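Side-chain contact in alpha-galactosidase (Umbelopsis vinacea, PDB 3A5V), which probably releases terminal, non-reducing alpha-linked galactose from oligosaccharides and other galactosides by hydrolysis, as a tetrameric glycoside hydrolase of family 27: residues 256-261 and 289-294. Residues are numbered along the deposited sequence; the frame is centred on the assembly and turned at random.
Sequences VHYTIW and EVIAVN
With CG anti to the backbone N (chi1 -168°), Tyr258 sends its ring across to the helix that holds Val290 and Ile291. Val290 also sets CG1 anti to its N, which turns that methyl to the phenol. The methyl meets the ring at its edge, near the ring plane, with CG1 of Val290 3.6 Å from CE1 of Tyr258. Beyond the ring, the hydroxyl OH of Tyr258 lies 3.3 Å from CG1 of Ile291. This is a packing contact; the polar partner of that oxygen is the hydroxyl of Tyr45. Asn294 ND2 comes no closer than 3.8 Å to Trp261 O. That ND2 hydrogen-bonds instead to the backbone oxygens of Ala262 and Ser266. The axes of segments 256-261 and 289-294 come within 10.0 Å, with their N-to-C directions 37° apart, and the phenol reaches across between them. Leu387 of the C-terminal beta sandwich touches Val290 and Thr259, so the contact lies where the barrel domain meets the sandwich. A leucine in place of Tyr258 would probably leave Tyr45 without its hydroxyl partner and open a gap beside Ile291. The two helices thus meet by van der Waals packing, with no polar bond between them, while OH of Tyr258 and ND2 of Asn294 find their partners in neighbouring residues.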
loop_
_atom_site.group_PDB
_atom_site.type_symbol
_atom_site.label_atom_id
_atom_site.label_comp_id
_atom_site.label_asym_id
_atom_site.label_seq_id
_atom_site.Cartn_x
_atom_site.Cartn_y
_atom_site.Cartn_z
ATOM N N VAL A 256 -22.859 10.844 22.000
ATOM C CA VAL A 256 -21.449 10.682 21.657
ATOM C C VAL A 256 -21.187 11.036 20.197
ATOM O O VAL A 256 -20.286 11.806 19.872
ATOM C CB VAL A 256 -20.962 9.235 21.969
ATOM C CG1 VAL A 256 -19.474 9.029 21.517
ATOM C CG2 VAL A 256 -21.083 8.999 23.411
ATOM N N HIS A 257 -22.001 10.450 19.334
ATOM C CA HIS A 257 -21.979 10.652 17.893
ATOM C C HIS A 257 -22.058 12.153 17.572
ATOM O O HIS A 257 -21.149 12.705 16.938
ATOM C CB HIS A 257 -23.149 9.810 17.337
ATOM C CG HIS A 257 -23.504 10.041 15.895
ATOM N ND1 HIS A 257 -22.570 10.164 14.889
ATOM C CD2 HIS A 257 -24.718 10.066 15.289
ATOM C CE1 HIS A 257 -23.195 10.295 13.730
ATOM N NE2 HIS A 257 -24.499 10.229 13.945
ATOM N N TYR A 258 -23.083 12.827 18.093
ATOM C CA TYR A 258 -23.248 14.261 17.827
ATOM C C TYR A 258 -22.073 15.095 18.374
ATOM O O TYR A 258 -21.567 16.001 17.702
ATOM C CB TYR A 258 -24.588 14.751 18.411
ATOM C CG TYR A 258 -24.982 16.134 17.942
ATOM C CD1 TYR A 258 -24.480 17.270 18.584
ATOM C CD2 TYR A 258 -25.833 16.307 16.848
ATOM C CE1 TYR A 258 -24.803 18.549 18.160
ATOM C CE2 TYR A 258 -26.185 17.604 16.412
ATOM C CZ TYR A 258 -25.655 18.717 17.081
ATOM O OH TYR A 258 -25.986 20.005 16.693
ATOM N N THR A 259 -21.672 14.806 19.606
ATOM C CA THR A 259 -20.575 15.540 20.271
ATOM C C THR A 259 -19.274 15.511 19.464
ATOM O O THR A 259 -18.625 16.549 19.271
ATOM C CB THR A 259 -20.294 14.940 21.675
ATOM O OG1 THR A 259 -21.472 15.061 22.502
ATOM C CG2 THR A 259 -19.078 15.631 22.348
ATOM N N ILE A 260 -18.875 14.316 19.027
ATOM C CA ILE A 260 -17.615 14.160 18.319
ATOM C C ILE A 260 -17.689 14.794 16.927
ATOM O O ILE A 260 -16.763 15.478 16.529
ATOM C CB ILE A 260 -17.134 12.666 18.262
ATOM C CG1 ILE A 260 -16.906 12.100 19.687
ATOM C CG2 ILE A 260 -15.851 12.516 17.421
ATOM C CD1 ILE A 260 -15.807 12.832 20.513
ATOM N N TRP A 261 -18.787 14.573 16.201
ATOM C CA TRP A 261 -18.995 15.254 14.907
ATOM C C TRP A 261 -18.917 16.784 15.099
ATOM O O TRP A 261 -18.257 17.493 14.328
ATOM C CB TRP A 261 -20.372 14.891 14.347
ATOM C CG TRP A 261 -20.439 13.643 13.437
ATOM C CD1 TRP A 261 -21.012 13.601 12.196
ATOM C CD2 TRP A 261 -19.954 12.302 13.696
ATOM N NE1 TRP A 261 -20.921 12.344 11.667
ATOM C CE2 TRP A 261 -20.281 11.521 12.557
ATOM C CE3 TRP A 261 -19.269 11.689 14.766
ATOM C CZ2 TRP A 261 -19.943 10.150 12.447
ATOM C CZ3 TRP A 261 -18.930 10.316 14.659
ATOM C CH2 TRP A 261 -19.271 9.566 13.500
ATOM N N GLU A 289 -25.408 25.494 22.794
ATOM C CA GLU A 289 -24.046 25.544 23.332
ATOM C C GLU A 289 -23.146 24.511 22.635
ATOM O O GLU A 289 -21.975 24.771 22.405
ATOM C CB GLU A 289 -24.053 25.331 24.854
ATOM C CG GLU A 289 -24.897 26.389 25.611
ATOM C CD GLU A 289 -24.629 26.420 27.111
ATOM O OE1 GLU A 289 -23.536 26.011 27.554
ATOM O OE2 GLU A 289 -25.523 26.862 27.862
ATOM N N VAL A 290 -23.712 23.357 22.292
ATOM C CA VAL A 290 -22.976 22.331 21.532
ATOM C C VAL A 290 -22.768 22.786 20.077
ATOM O O VAL A 290 -21.665 22.681 19.542
ATOM C CB VAL A 290 -23.678 20.960 21.588
ATOM C CG1 VAL A 290 -22.811 19.878 20.889
ATOM C CG2 VAL A 290 -23.962 20.557 23.044
ATOM N N ILE A 291 -23.821 23.318 19.449
ATOM C CA ILE A 291 -23.702 23.888 18.104
ATOM C C ILE A 291 -22.621 24.979 18.067
ATOM O O ILE A 291 -21.824 25.026 17.138
ATOM C CB ILE A 291 -25.070 24.422 17.579
ATOM C CG1 ILE A 291 -26.060 23.252 17.400
ATOM C CG2 ILE A 291 -24.895 25.249 16.262
ATOM C CD1 ILE A 291 -27.521 23.693 17.276
ATOM N N ALA A 292 -22.578 25.823 19.102
ATOM C CA ALA A 292 -21.552 26.869 19.190
ATOM C C ALA A 292 -20.117 26.327 19.203
ATOM O O ALA A 292 -19.177 27.029 18.825
ATOM C CB ALA A 292 -21.809 27.750 20.428
ATOM N N VAL A 293 -19.933 25.086 19.661
ATOM C CA VAL A 293 -18.595 24.467 19.578
ATOM C C VAL A 293 -18.235 24.180 18.115
ATOM O O VAL A 293 -17.133 24.504 17.664
ATOM C CB VAL A 293 -18.503 23.156 20.430
ATOM C CG1 VAL A 293 -17.222 22.354 20.075
ATOM C CG2 VAL A 293 -18.557 23.489 21.923
ATOM N N ASN A 294 -19.170 23.570 17.383
ATOM C CA ASN A 294 -18.982 23.267 15.958
ATOM C C ASN A 294 -18.756 24.547 15.146
ATOM O O ASN A 294 -17.922 24.591 14.234
ATOM C CB ASN A 294 -20.200 22.474 15.424
ATOM C CG ASN A 294 -20.067 22.096 13.930
ATOM O OD1 ASN A 294 -20.679 22.723 13.068
ATOM N ND2 ASN A 294 -19.274 21.057 13.634
#